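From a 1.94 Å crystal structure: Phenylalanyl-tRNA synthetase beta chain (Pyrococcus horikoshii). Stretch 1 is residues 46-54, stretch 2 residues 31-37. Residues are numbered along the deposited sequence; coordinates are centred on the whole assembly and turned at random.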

# COMPACT_ATOMS: atom_id res chain seq x y z
N TYR A 46 32.62 13.33 -36.53
CA TYR A 46 32.10 11.99 -36.21
C TYR A 46 33.05 10.92 -36.71
O TYR A 46 33.76 11.13 -37.72
CB TYR A 46 30.74 11.80 -36.87
CG TYR A 46 29.69 12.69 -36.26
CD1 TYR A 46 29.00 12.29 -35.12
CD2 TYR A 46 29.42 13.96 -36.80
CE1 TYR A 46 28.03 13.13 -34.54
CE2 TYR A 46 28.46 14.80 -36.24
CZ TYR A 46 27.77 14.38 -35.11
OH TYR A 46 26.81 15.22 -34.56
N PHE A 47 33.11 9.81 -35.97
CA PHE A 47 33.79 8.60 -36.40
C PHE A 47 32.76 7.48 -36.62
O PHE A 47 31.75 7.38 -35.88
CB PHE A 47 34.78 8.10 -35.33
CG PHE A 47 35.77 9.11 -34.83
CD1 PHE A 47 36.25 10.15 -35.64
CD2 PHE A 47 36.33 8.93 -33.55
CE1 PHE A 47 37.21 11.03 -35.15
CE2 PHE A 47 37.31 9.79 -33.06
CZ PHE A 47 37.76 10.84 -33.86
N LYS A 48 33.00 6.65 -37.63
CA LYS A 48 32.41 5.33 -37.65
C LYS A 48 33.49 4.34 -37.17
O LYS A 48 34.59 4.25 -37.73
CB LYS A 48 31.89 4.92 -39.02
CG LYS A 48 31.19 3.52 -38.98
CD LYS A 48 30.59 3.15 -40.34
CE LYS A 48 29.69 4.27 -40.89
NZ LYS A 48 28.36 4.33 -40.20
N LEU A 49 33.16 3.64 -36.08
CA LEU A 49 34.05 2.66 -35.50
C LEU A 49 33.61 1.26 -35.88
O LEU A 49 32.41 0.99 -36.06
CB LEU A 49 34.11 2.84 -33.97
CG LEU A 49 34.53 4.21 -33.44
CD1 LEU A 49 34.54 4.24 -31.91
CD2 LEU A 49 35.96 4.53 -33.97
N ASP A 50 34.58 0.37 -36.07
CA ASP A 50 34.30 -1.00 -36.44
C ASP A 50 34.79 -1.83 -35.28
O ASP A 50 36.00 -1.94 -35.04
CB ASP A 50 35.05 -1.34 -37.72
CG ASP A 50 34.79 -2.77 -38.22
OD1 ASP A 50 34.05 -3.55 -37.61
OD2 ASP A 50 35.35 -3.15 -39.29
N SER A 51 33.84 -2.40 -34.54
CA SER A 51 34.21 -3.16 -33.34
C SER A 51 34.58 -4.55 -33.68
O SER A 51 33.78 -5.33 -34.23
CB SER A 51 33.14 -3.18 -32.26
OG SER A 51 33.63 -3.97 -31.17
N LYS A 52 35.82 -4.86 -33.35
CA LYS A 52 36.43 -6.07 -33.77
C LYS A 52 36.02 -7.23 -32.85
O LYS A 52 36.13 -8.37 -33.23
CB LYS A 52 37.95 -5.87 -33.86
CG LYS A 52 38.35 -4.85 -34.95
CD LYS A 52 37.65 -5.17 -36.30
CE LYS A 52 38.10 -4.24 -37.45
NZ LYS A 52 39.49 -4.49 -37.97
N ASP A 53 35.54 -6.93 -31.65
CA ASP A 53 35.20 -8.01 -30.71
C ASP A 53 33.67 -8.29 -30.66
O ASP A 53 32.88 -7.59 -29.99
CB ASP A 53 35.84 -7.71 -29.34
CG ASP A 53 35.80 -8.89 -28.39
OD1 ASP A 53 34.97 -9.81 -28.57
OD2 ASP A 53 36.55 -8.95 -27.40
N THR A 54 33.26 -9.33 -31.38
CA THR A 54 31.84 -9.72 -31.50
C THR A 54 31.21 -10.30 -30.20
O THR A 54 29.99 -10.51 -30.12
CB THR A 54 31.73 -10.73 -32.64
OG1 THR A 54 30.40 -11.26 -32.66
CG2 THR A 54 32.63 -11.98 -32.36
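Stretch 2 31-37: AKCELDD

The apolar centre of this contact is small and lies on one face of a two-stranded antiparallel pairing, where L49, L35, C33 and S51 point the same way. L35 links the cluster: CD2 of L35 lies 3.7 Å from CB of F47 and 4.1 Å from CD2 of L49, so one methyl serves two neighbours, while CB of L49 rests 4.1 Å from SG of C33.

Beneath these side chains, strand 33-37 runs against strand 46-51 at 146°, the axes approaching to 4.6 Å. D50 and E34 form a hydrogen-bonded pair, N of D50 to O of E34 at 2.9 Å and N of E34 to O of D50 at 3.0 Å. Between L49 and K48 the register slips by one residue. At this bulge O of K48 accepts two amides, N of D36 at 2.8 Å and N of D37 at 3.3 Å, before N of K48 returns a bond to O of D37 at 3.0 Å. D36 is thus the extra residue, its CA-to-CB bond directed toward stretch 1. The rule here is that one carbonyl can absorb an added residue while the flanking pairs keep their faces, L49 with L35 on one and K48 with D37 on the other.

Just before strand 33-37 begins, K32 adopts a left-handed backbone (phi 57°, psi 39°), and its O receives N of K52 at 3.0 Å. Its side chain, bent at chi1 (m) and chi3 (p), then closes the polar edge, NZ of K32 meeting OD2 of D53 in a 2.7 Å salt bridge.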

# COMPACT_ATOMS: atom_id res chain seq x y z
N ALA A 31 40.61 0.37 -27.91
CA ALA A 31 39.22 -0.03 -27.64
C ALA A 31 38.82 -1.23 -28.50
O ALA A 31 37.63 -1.51 -28.68
CB ALA A 31 38.29 1.12 -27.90
N LYS A 32 39.81 -1.92 -29.05
CA LYS A 32 39.59 -3.08 -29.93
C LYS A 32 38.69 -2.73 -31.12
O LYS A 32 37.86 -3.52 -31.56
CB LYS A 32 39.04 -4.30 -29.15
CG LYS A 32 39.76 -4.58 -27.82
CD LYS A 32 39.26 -5.90 -27.19
CE LYS A 32 39.63 -7.10 -28.04
NZ LYS A 32 39.23 -8.35 -27.33
N CYS A 33 38.89 -1.54 -31.66
CA CYS A 33 38.25 -1.25 -32.91
C CYS A 33 39.11 -0.51 -33.91
O CYS A 33 40.23 -0.11 -33.60
CB CYS A 33 36.91 -0.58 -32.72
SG CYS A 33 37.00 0.90 -31.78
N GLU A 34 38.56 -0.36 -35.11
CA GLU A 34 39.26 0.33 -36.19
C GLU A 34 38.46 1.55 -36.61
O GLU A 34 37.23 1.58 -36.48
CB GLU A 34 39.40 -0.62 -37.40
CG GLU A 34 40.21 -1.86 -37.10
CD GLU A 34 41.71 -1.70 -37.35
OE1 GLU A 34 42.15 -0.67 -37.94
OE2 GLU A 34 42.46 -2.63 -36.93
N LEU A 35 39.18 2.57 -37.06
CA LEU A 35 38.55 3.76 -37.56
C LEU A 35 38.08 3.53 -38.99
O LEU A 35 38.88 3.57 -39.94
CB LEU A 35 39.57 4.91 -37.53
CG LEU A 35 39.25 6.20 -36.80
CD1 LEU A 35 40.30 7.28 -37.15
CD2 LEU A 35 37.78 6.70 -36.96
N ASP A 36 36.78 3.26 -39.14
CA ASP A 36 36.22 2.96 -40.45
C ASP A 36 35.97 4.21 -41.29
O ASP A 36 36.08 4.16 -42.52
CB ASP A 36 34.91 2.18 -40.31
CG ASP A 36 34.50 1.51 -41.60
OD1 ASP A 36 35.34 0.75 -42.15
OD2 ASP A 36 33.39 1.69 -42.14
N ASP A 37 35.63 5.32 -40.64
CA ASP A 37 35.41 6.59 -41.36
C ASP A 37 35.53 7.75 -40.40
O ASP A 37 35.41 7.55 -39.19
CB ASP A 37 34.01 6.61 -42.00
CG ASP A 37 33.91 7.57 -43.21
OD1 ASP A 37 34.93 8.15 -43.67
OD2 ASP A 37 32.81 7.83 -43.72